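Side-chain contact in alpha-L-rhamnosidase (Streptomyces avermitilis, PDB 3W5M), which hydrolyses terminal non-reducing alpha-L-rhamnose residues from rhamnosides such as citrus flavonoids and the arabinogalactan-protein gum arabic: residues P632-R637 with F914-Y919. Numbering follows the deposited sequence.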
loop_
_atom_site.group_PDB
_atom_site.type_symbol
_atom_site.label_atom_id
_atom_site.label_comp_id
_atom_site.label_asym_id
_atom_site.label_seq_id
_atom_site.Cartn_x
_atom_site.Cartn_y
_atom_site.Cartn_z
ATOM N N PRO A 632 -5.592 -4.910 -0.533
ATOM C CA PRO A 632 -4.579 -5.038 -1.590
ATOM C C PRO A 632 -5.069 -5.813 -2.820
ATOM O O PRO A 632 -4.289 -6.022 -3.771
ATOM C CB PRO A 632 -3.474 -5.825 -0.888
ATOM C CG PRO A 632 -4.219 -6.718 0.061
ATOM C CD PRO A 632 -5.470 -5.972 0.483
ATOM N N ALA A 633 -6.327 -6.235 -2.821
ATOM C CA ALA A 633 -6.762 -7.252 -3.792
ATOM C C ALA A 633 -7.789 -6.750 -4.810
ATOM O O ALA A 633 -7.610 -6.947 -6.018
ATOM C CB ALA A 633 -7.237 -8.523 -3.080
ATOM N N ARG A 634 -8.871 -6.105 -4.359
ATOM C CA ARG A 634 -9.869 -5.647 -5.316
ATOM C C ARG A 634 -9.452 -4.383 -6.051
ATOM O O ARG A 634 -8.342 -3.868 -5.843
ATOM C CB ARG A 634 -11.243 -5.458 -4.641
ATOM C CG ARG A 634 -11.291 -4.325 -3.635
ATOM C CD ARG A 634 -12.740 -4.129 -3.198
ATOM N NE ARG A 634 -12.905 -3.125 -2.140
ATOM C CZ ARG A 634 -13.425 -3.382 -0.940
ATOM N NH1 ARG A 634 -13.825 -4.614 -0.627
ATOM N NH2 ARG A 634 -13.540 -2.417 -0.041
ATOM N N ASP A 635 -10.347 -3.864 -6.888
ATOM C CA ASP A 635 -10.102 -2.598 -7.601
ATOM C C ASP A 635 -10.304 -1.369 -6.661
ATOM O O ASP A 635 -11.178 -0.526 -6.897
ATOM C CB ASP A 635 -10.998 -2.493 -8.832
ATOM C CG ASP A 635 -12.502 -2.543 -8.479
ATOM O OD1 ASP A 635 -12.863 -2.861 -7.305
ATOM O OD2 ASP A 635 -13.332 -2.280 -9.396
ATOM N N GLU A 636 -9.492 -1.289 -5.602
ATOM C CA GLU A 636 -9.534 -0.154 -4.689
ATOM C C GLU A 636 -8.085 0.161 -4.312
ATOM O O GLU A 636 -7.422 0.801 -5.095
ATOM C CB GLU A 636 -10.480 -0.425 -3.505
ATOM C CG GLU A 636 -10.832 0.852 -2.769
ATOM C CD GLU A 636 -12.206 0.832 -2.136
ATOM O OE1 GLU A 636 -12.882 -0.235 -2.171
ATOM O OE2 GLU A 636 -12.611 1.910 -1.617
ATOM N N ARG A 637 -7.580 -0.341 -3.190
ATOM C CA ARG A 637 -6.154 -0.155 -2.808
ATOM C C ARG A 637 -5.815 1.311 -2.682
ATOM O O ARG A 637 -4.810 1.773 -3.225
ATOM C CB ARG A 637 -5.225 -0.815 -3.845
ATOM C CG ARG A 637 -5.837 -2.101 -4.393
ATOM C CD ARG A 637 -4.764 -2.927 -5.108
ATOM N NE ARG A 637 -5.348 -4.034 -5.858
ATOM C CZ ARG A 637 -4.629 -4.762 -6.710
ATOM N NH1 ARG A 637 -3.347 -4.454 -6.878
ATOM N NH2 ARG A 637 -5.186 -5.759 -7.400
ATOM N N PHE A 914 -11.146 -9.863 2.022
ATOM C CA PHE A 914 -10.638 -10.743 3.064
ATOM C C PHE A 914 -9.303 -10.290 3.655
ATOM O O PHE A 914 -8.605 -11.079 4.298
ATOM C CB PHE A 914 -10.575 -12.187 2.571
ATOM C CG PHE A 914 -11.923 -12.735 2.223
ATOM C CD1 PHE A 914 -12.469 -12.514 0.964
ATOM C CD2 PHE A 914 -12.689 -13.384 3.187
ATOM C CE1 PHE A 914 -13.739 -12.993 0.653
ATOM C CE2 PHE A 914 -13.960 -13.865 2.889
ATOM C CZ PHE A 914 -14.485 -13.659 1.624
ATOM N N ASN A 915 -8.971 -9.014 3.456
ATOM C CA ASN A 915 -7.689 -8.472 3.906
ATOM C C ASN A 915 -7.762 -6.939 4.124
ATOM O O ASN A 915 -7.164 -6.169 3.382
ATOM C CB ASN A 915 -6.584 -8.844 2.874
ATOM C CG ASN A 915 -5.175 -8.787 3.450
ATOM O OD1 ASN A 915 -4.950 -8.374 4.590
ATOM N ND2 ASN A 915 -4.200 -9.236 2.652
ATOM N N HIS A 916 -8.546 -6.512 5.116
ATOM C CA HIS A 916 -8.567 -5.133 5.629
ATOM C C HIS A 916 -7.985 -5.174 7.037
ATOM O O HIS A 916 -8.388 -6.025 7.832
ATOM C CB HIS A 916 -10.002 -4.648 5.797
ATOM C CG HIS A 916 -10.565 -3.925 4.615
ATOM N ND1 HIS A 916 -10.825 -4.556 3.413
ATOM C CD2 HIS A 916 -11.001 -2.649 4.474
ATOM C CE1 HIS A 916 -11.358 -3.692 2.569
ATOM N NE2 HIS A 916 -11.477 -2.528 3.185
ATOM N N TYR A 917 -7.063 -4.274 7.386
ATOM C CA TYR A 917 -6.482 -4.366 8.715
ATOM C C TYR A 917 -7.353 -3.819 9.868
ATOM O O TYR A 917 -7.013 -4.042 11.029
ATOM C CB TYR A 917 -5.058 -3.762 8.805
ATOM C CG TYR A 917 -4.842 -2.412 8.167
ATOM C CD1 TYR A 917 -5.638 -1.300 8.483
ATOM C CD2 TYR A 917 -3.801 -2.235 7.282
ATOM C CE1 TYR A 917 -5.417 -0.062 7.888
ATOM C CE2 TYR A 917 -3.562 -1.012 6.690
ATOM C CZ TYR A 917 -4.362 0.071 6.994
ATOM O OH TYR A 917 -4.101 1.266 6.384
ATOM N N ALA A 918 -8.464 -3.153 9.553
ATOM C CA ALA A 918 -9.222 -2.382 10.570
ATOM C C ALA A 918 -9.536 -3.174 11.849
ATOM O O ALA A 918 -9.280 -2.691 12.970
ATOM C CB ALA A 918 -10.499 -1.792 9.977
ATOM N N TYR A 919 -10.088 -4.384 11.702
ATOM C CA TYR A 919 -10.408 -5.200 12.884
ATOM C C TYR A 919 -9.199 -5.839 13.568
ATOM O O TYR A 919 -9.329 -6.406 14.653
ATOM C CB TYR A 919 -11.512 -6.236 12.570
ATOM C CG TYR A 919 -12.842 -5.576 12.228
ATOM C CD1 TYR A 919 -13.322 -4.501 12.984
ATOM C CD2 TYR A 919 -13.624 -6.022 11.159
ATOM C CE1 TYR A 919 -14.523 -3.881 12.680
ATOM C CE2 TYR A 919 -14.828 -5.412 10.851
ATOM C CZ TYR A 919 -15.274 -4.344 11.620
ATOM O OH TYR A 919 -16.467 -3.742 11.320
#
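In the rhamnose-binding active site of this (alpha/alpha)6-barrel glycosidase, Arg634 meets His916, two residues that bind alpha-L-rhamnose. The guanidinium of Arg634 comes up to the edge of the imidazole, near the ring plane, with NH2 3.6 Å from His916 CE1; the two planes stand 48° apart, so this is an oblique touch rather than a stack. An arginine suits this place because its long chain, extended from CG to NE, carries a group that can bond to two glutamates at once. Arg634 NE lies 2.9 Å from Glu636 OE1, meeting it on the anti side, and Arg634 NH2 3.1 Å from it, above the carboxylate plane; the oxygen lies in the guanidinium plane. NH1 forms a salt bridge with Glu895, so one guanidinium reaches both the probable proton donor, Glu636, and the probable acceptor. Histidine offers two ring nitrogens: ND1 bonds with Ser913 OG, fixing the ring's rotation, while NE2 bonds a Tris molecule, probably from the crystallisation liquor, in the sugar-binding pocket. In the same loops, the rigid, apolar ring of Pro632 sets CG 3.6 Å from Asn915 ND2 and CD 3.4 Å from Asn915 O; Asn915 CG, anti to its backbone N (chi1 -159°), brings the amide there. Arg637 ties down the backbone leading into the inverse gamma turn centred on Asp635, its NE 3.0 Å from Arg634 O and its NH2 3.0 Å from Ala633 O. The contact joins loops 607-622/641-654 and 883-887/923-929, named by their flanking helices; His916 touches Asp643 of helix 641-654, and strand 506-508 packs against Pro632 and Asn915.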